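Long-range contacts in 3-oxoacyl-[acyl-carrier-protein] synthase 3 (Pseudomonas aeruginosa, PDB 2X3E), which probably catalyses the first condensation of fatty acid synthesis, joining an acetyl group from acetyl-CoA to malonyl-ACP to give 3-oxobutanoyl-ACP: residues G12-P16 and L56-A60; F142-P148 and S208-R212. The protein carries 1 engineered substitution. All coordinates share one frame; numbering follows the deposited sequence.

Contact 1: residues G12-P16 and L56-A60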
# COMPACT_ATOMS: atom_id res chain seq x y z
N GLY A 12 -0.48 20.44 -4.00
CA GLY A 12 -1.62 20.63 -4.88
C GLY A 12 -2.80 19.85 -4.35
O GLY A 12 -2.66 18.99 -3.48
N SER A 13 -3.99 20.16 -4.85
CA SER A 13 -5.20 19.48 -4.40
C SER A 13 -6.29 19.58 -5.44
O SER A 13 -6.22 20.40 -6.36
CB SER A 13 -5.68 20.08 -3.08
OG SER A 13 -6.18 21.40 -3.26
N TYR A 14 -7.31 18.75 -5.27
CA TYR A 14 -8.50 18.81 -6.10
C TYR A 14 -9.72 18.31 -5.32
O TYR A 14 -9.66 17.26 -4.67
CB TYR A 14 -8.31 17.99 -7.38
CG TYR A 14 -9.52 18.04 -8.29
CD1 TYR A 14 -9.78 19.17 -9.06
CD2 TYR A 14 -10.41 16.97 -8.37
CE1 TYR A 14 -10.90 19.24 -9.88
CE2 TYR A 14 -11.53 17.03 -9.21
CZ TYR A 14 -11.76 18.17 -9.96
OH TYR A 14 -12.86 18.25 -10.78
N LEU A 15 -10.80 19.08 -5.39
CA LEU A 15 -12.08 18.70 -4.81
C LEU A 15 -13.08 18.54 -5.95
O LEU A 15 -13.12 19.38 -6.86
CB LEU A 15 -12.57 19.79 -3.85
CG LEU A 15 -11.75 20.03 -2.59
CD1 LEU A 15 -12.09 21.38 -1.98
CD2 LEU A 15 -11.96 18.91 -1.58
N PRO A 16 -13.89 17.47 -5.91
CA PRO A 16 -14.92 17.35 -6.94
C PRO A 16 -15.91 18.51 -6.87
O PRO A 16 -16.10 19.11 -5.82
CB PRO A 16 -15.61 16.01 -6.63
CG PRO A 16 -15.13 15.60 -5.29
CD PRO A 16 -13.89 16.34 -4.97
N LEU A 56 -9.37 12.10 -9.14
CA LEU A 56 -9.09 13.18 -8.19
C LEU A 56 -7.59 13.30 -7.95
O LEU A 56 -7.04 14.41 -7.89
CB LEU A 56 -9.80 12.95 -6.85
CG LEU A 56 -11.32 12.75 -6.84
CD1 LEU A 56 -11.84 12.84 -5.40
CD2 LEU A 56 -12.05 13.75 -7.72
N ALA A 57 -6.94 12.15 -7.82
CA ALA A 57 -5.50 12.11 -7.59
C ALA A 57 -4.73 12.73 -8.75
O ALA A 57 -3.72 13.42 -8.54
CB ALA A 57 -5.05 10.66 -7.35
N LEU A 58 -5.20 12.49 -9.97
CA LEU A 58 -4.56 13.02 -11.16
C LEU A 58 -4.54 14.55 -11.14
O LEU A 58 -3.50 15.16 -11.39
CB LEU A 58 -5.28 12.51 -12.41
CG LEU A 58 -4.71 12.85 -13.78
CD1 LEU A 58 -3.29 12.32 -13.94
CD2 LEU A 58 -5.62 12.27 -14.84
N ARG A 59 -5.67 15.16 -10.81
CA ARG A 59 -5.77 16.61 -10.75
C ARG A 59 -4.90 17.19 -9.64
O ARG A 59 -4.21 18.20 -9.85
CB ARG A 59 -7.23 17.06 -10.59
CG ARG A 59 -8.11 16.86 -11.82
CD ARG A 59 -7.66 17.70 -13.03
NE ARG A 59 -7.70 19.14 -12.75
CZ ARG A 59 -8.78 19.91 -12.87
NH1 ARG A 59 -9.95 19.40 -13.25
NH2 ARG A 59 -8.70 21.20 -12.58
N ALA A 60 -4.92 16.57 -8.46
CA ALA A 60 -4.10 17.04 -7.34
C ALA A 60 -2.61 16.95 -7.65
O ALA A 60 -1.85 17.87 -7.33
CB ALA A 60 -4.42 16.28 -6.06
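Leu56 meets residues 12-16 with both of its methyl branches. CD2 lies against the edge of the Tyr14 ring, in its plane, at 3.6 Å from CE2, while CD1 reaches Pro16 CD at 4.1 Å; the Leu56 side chain also touches Val139 and Ala161 of the sheet. One turn later, Arg59 points toward the strand and lies over one face of the Tyr14 ring. Its CB touches Tyr14 CG at 3.4 Å, and CG sits over the middle of the ring, 3.9 Å from the centroid and only 8° off the normal, a CH-pi contact. Bends at chi2 and chi3 fold the chain back, leaving the guanidinium on the same side of the ring plane as CG but beyond the ring's edge, with Tyr14 CE1 under one guanidinium face and 3.5 Å from NH1. The planes are 40° apart, so this is no flat stack. With CG anti to the backbone N, the Tyr14 ring is carried out from the strand toward Arg59. Ala60 closes the contact: its CB packs on the backbone at Ser13 CA, 3.7 Å away. Gly12 has no side chain between its CA and Ala60 O, and Ala60 brings only a methyl group to Ser13, which lets the axes of strand 12-14 and helix 56-60 come to 6.4 Å, roughly antiparallel at 145°. Strand 5-14 is an outer strand of the mixed five-stranded sheet, and helix 53-68 packs across that sheet's face, the helix-on-sheet layering of the thiolase fold.

Contact 2: residues F142-P148 and S208-R212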
# COMPACT_ATOMS: atom_id res chain seq x y z
N PHE A 142 -14.73 8.20 -0.10
CA PHE A 142 -15.58 7.47 0.84
C PHE A 142 -17.07 7.57 0.56
O PHE A 142 -17.81 6.65 0.91
CB PHE A 142 -15.31 7.90 2.29
CG PHE A 142 -14.38 6.98 3.04
CD1 PHE A 142 -13.18 6.59 2.48
CD2 PHE A 142 -14.72 6.51 4.30
CE1 PHE A 142 -12.33 5.74 3.17
CE2 PHE A 142 -13.87 5.66 4.99
CZ PHE A 142 -12.67 5.28 4.42
N SER A 143 -17.52 8.65 -0.07
CA SER A 143 -18.95 8.78 -0.40
C SER A 143 -19.47 7.59 -1.20
O SER A 143 -20.63 7.21 -1.06
CB SER A 143 -19.26 10.08 -1.14
OG SER A 143 -18.88 10.01 -2.50
N HIS A 144 -18.62 6.99 -2.04
CA HIS A 144 -19.03 5.80 -2.80
C HIS A 144 -19.34 4.61 -1.90
O HIS A 144 -20.06 3.71 -2.30
CB HIS A 144 -17.96 5.38 -3.81
CG HIS A 144 -17.74 6.37 -4.91
ND1 HIS A 144 -16.48 6.67 -5.39
CD2 HIS A 144 -18.60 7.13 -5.62
CE1 HIS A 144 -16.59 7.57 -6.35
NE2 HIS A 144 -17.86 7.87 -6.51
N THR A 145 -18.80 4.64 -0.68
CA THR A 145 -18.84 3.50 0.24
C THR A 145 -19.84 3.67 1.39
O THR A 145 -19.96 2.80 2.24
CB THR A 145 -17.44 3.26 0.85
OG1 THR A 145 -17.16 4.25 1.85
CG2 THR A 145 -16.35 3.32 -0.22
N LEU A 146 -20.56 4.79 1.42
CA LEU A 146 -21.47 5.07 2.52
C LEU A 146 -22.83 4.44 2.27
O LEU A 146 -23.29 4.36 1.13
CB LEU A 146 -21.62 6.58 2.73
CG LEU A 146 -20.32 7.33 3.04
CD1 LEU A 146 -20.59 8.81 3.32
CD2 LEU A 146 -19.57 6.69 4.22
N ASP A 147 -23.47 4.00 3.35
CA ASP A 147 -24.86 3.57 3.32
C ASP A 147 -25.71 4.79 2.99
O ASP A 147 -25.65 5.78 3.73
CB ASP A 147 -25.25 2.99 4.68
CG ASP A 147 -26.65 2.41 4.71
OD1 ASP A 147 -27.49 2.71 3.83
OD2 ASP A 147 -26.92 1.63 5.65
N PRO A 148 -26.48 4.75 1.89
CA PRO A 148 -27.36 5.87 1.52
C PRO A 148 -28.30 6.33 2.64
O PRO A 148 -28.67 7.50 2.68
CB PRO A 148 -28.19 5.30 0.36
CG PRO A 148 -27.35 4.24 -0.22
CD PRO A 148 -26.57 3.65 0.91
N SER A 208 -23.19 -4.53 -1.19
CA SER A 208 -23.74 -3.66 -0.14
C SER A 208 -22.72 -3.55 1.00
O SER A 208 -23.09 -3.50 2.18
CB SER A 208 -25.07 -4.22 0.38
OG SER A 208 -25.99 -4.40 -0.69
N ASN A 209 -21.44 -3.50 0.64
CA ASN A 209 -20.36 -3.40 1.63
C ASN A 209 -20.11 -1.93 2.02
O ASN A 209 -19.31 -1.23 1.39
CB ASN A 209 -19.08 -4.09 1.14
CG ASN A 209 -18.53 -3.51 -0.17
OD1 ASN A 209 -19.28 -3.29 -1.13
ND2 ASN A 209 -17.22 -3.27 -0.21
N TYR A 210 -20.84 -1.48 3.04
CA TYR A 210 -20.82 -0.08 3.44
C TYR A 210 -19.87 0.18 4.60
O TYR A 210 -19.67 -0.69 5.46
CB TYR A 210 -22.22 0.39 3.85
CG TYR A 210 -23.28 0.32 2.76
CD1 TYR A 210 -24.54 -0.21 3.03
CD2 TYR A 210 -23.03 0.79 1.47
CE1 TYR A 210 -25.52 -0.28 2.05
CE2 TYR A 210 -24.00 0.72 0.48
CZ TYR A 210 -25.25 0.19 0.78
OH TYR A 210 -26.23 0.12 -0.19
N PHE A 211 -19.33 1.39 4.65
CA PHE A 211 -18.49 1.81 5.76
C PHE A 211 -19.34 1.90 7.03
O PHE A 211 -20.45 2.43 7.01
CB PHE A 211 -17.85 3.16 5.48
CG PHE A 211 -17.07 3.71 6.65
CD1 PHE A 211 -17.60 4.72 7.44
CD2 PHE A 211 -15.81 3.20 6.96
CE1 PHE A 211 -16.88 5.22 8.52
CE2 PHE A 211 -15.10 3.70 8.03
CZ PHE A 211 -15.63 4.70 8.82
N ARG A 212 -18.80 1.36 8.13
CA ARG A 212 -19.42 1.52 9.44
C ARG A 212 -18.39 1.97 10.46
O ARG A 212 -17.20 1.64 10.36
CB ARG A 212 -20.10 0.22 9.90
CG ARG A 212 -19.19 -0.97 10.12
CD ARG A 212 -19.91 -2.03 10.96
NE ARG A 212 -19.28 -3.35 10.88
CZ ARG A 212 -18.18 -3.72 11.53
NH1 ARG A 212 -17.54 -2.88 12.34
NH2 ARG A 212 -17.71 -4.96 11.37
O HOH W 1 -21.93 4.44 5.86
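Tyr210 and Phe211 bring most of the buried surface from residues 208-212, and they turn to different parts of the 142-148 loop. The Tyr210 ring lies against Asp147, whose CA sits over the ring centre, 3.7 Å from the centroid, as a CH-pi donor; Ser208 O lies above the opposite face, toward the rim. The Asp147 carboxylate runs nearly parallel to the ring, the planes 19° apart, and its OD1 accepts a bond from Ala149 N. Farther out, Pro148 CD touches Tyr210 CZ at 3.7 Å. These two loops lie at the dimer interface of this thiolase-fold enzyme: Asn209 O is bonded by Arg199 of the second subunit, and Phe142 packs on that subunit's Cys87. Phe211 N donates to Thr145 O at 2.9 Å with an N-H...O angle of 164°, while Tyr210 CA makes a CH...O contact to the same oxygen. A water connects Asp147 N with Phe211 O. The first torsion of Phe211 puts CG opposite the backbone N, and the ring takes the edge of Phe142 on one face, the planes at 61° and Phe142 CE2 3.7 Å from Phe211 CD2. Within 142-148, Phe142 O accepts from both Thr145 N and Thr145 OG1, closing the turn that presents Thr145 O; Phe157 meets both phenylalanine rings.

Contact 1 comes first and is complete before contact 2 opens; their centres are 21 Å apart, and their nearest atoms come within about 7 Å without touching. The five-stranded sheet connects them. Contact 1 lies on its outer strand 5-14, whereas the first half of contact 2 is the loop leaving strand 133-140, a strand that helix 53-68 also covers through Leu56 and Ala57. Asp159 touches Pro16 and accepts a bond from Ser143, giving a second link. Contact 1 is partly buried helix-on-sheet packing away from the annotated sites; contact 2 places Phe142 about 7 Å from the side chains of the predicted active-site positions Asn280 and the engineered Ala112, beside the second subunit.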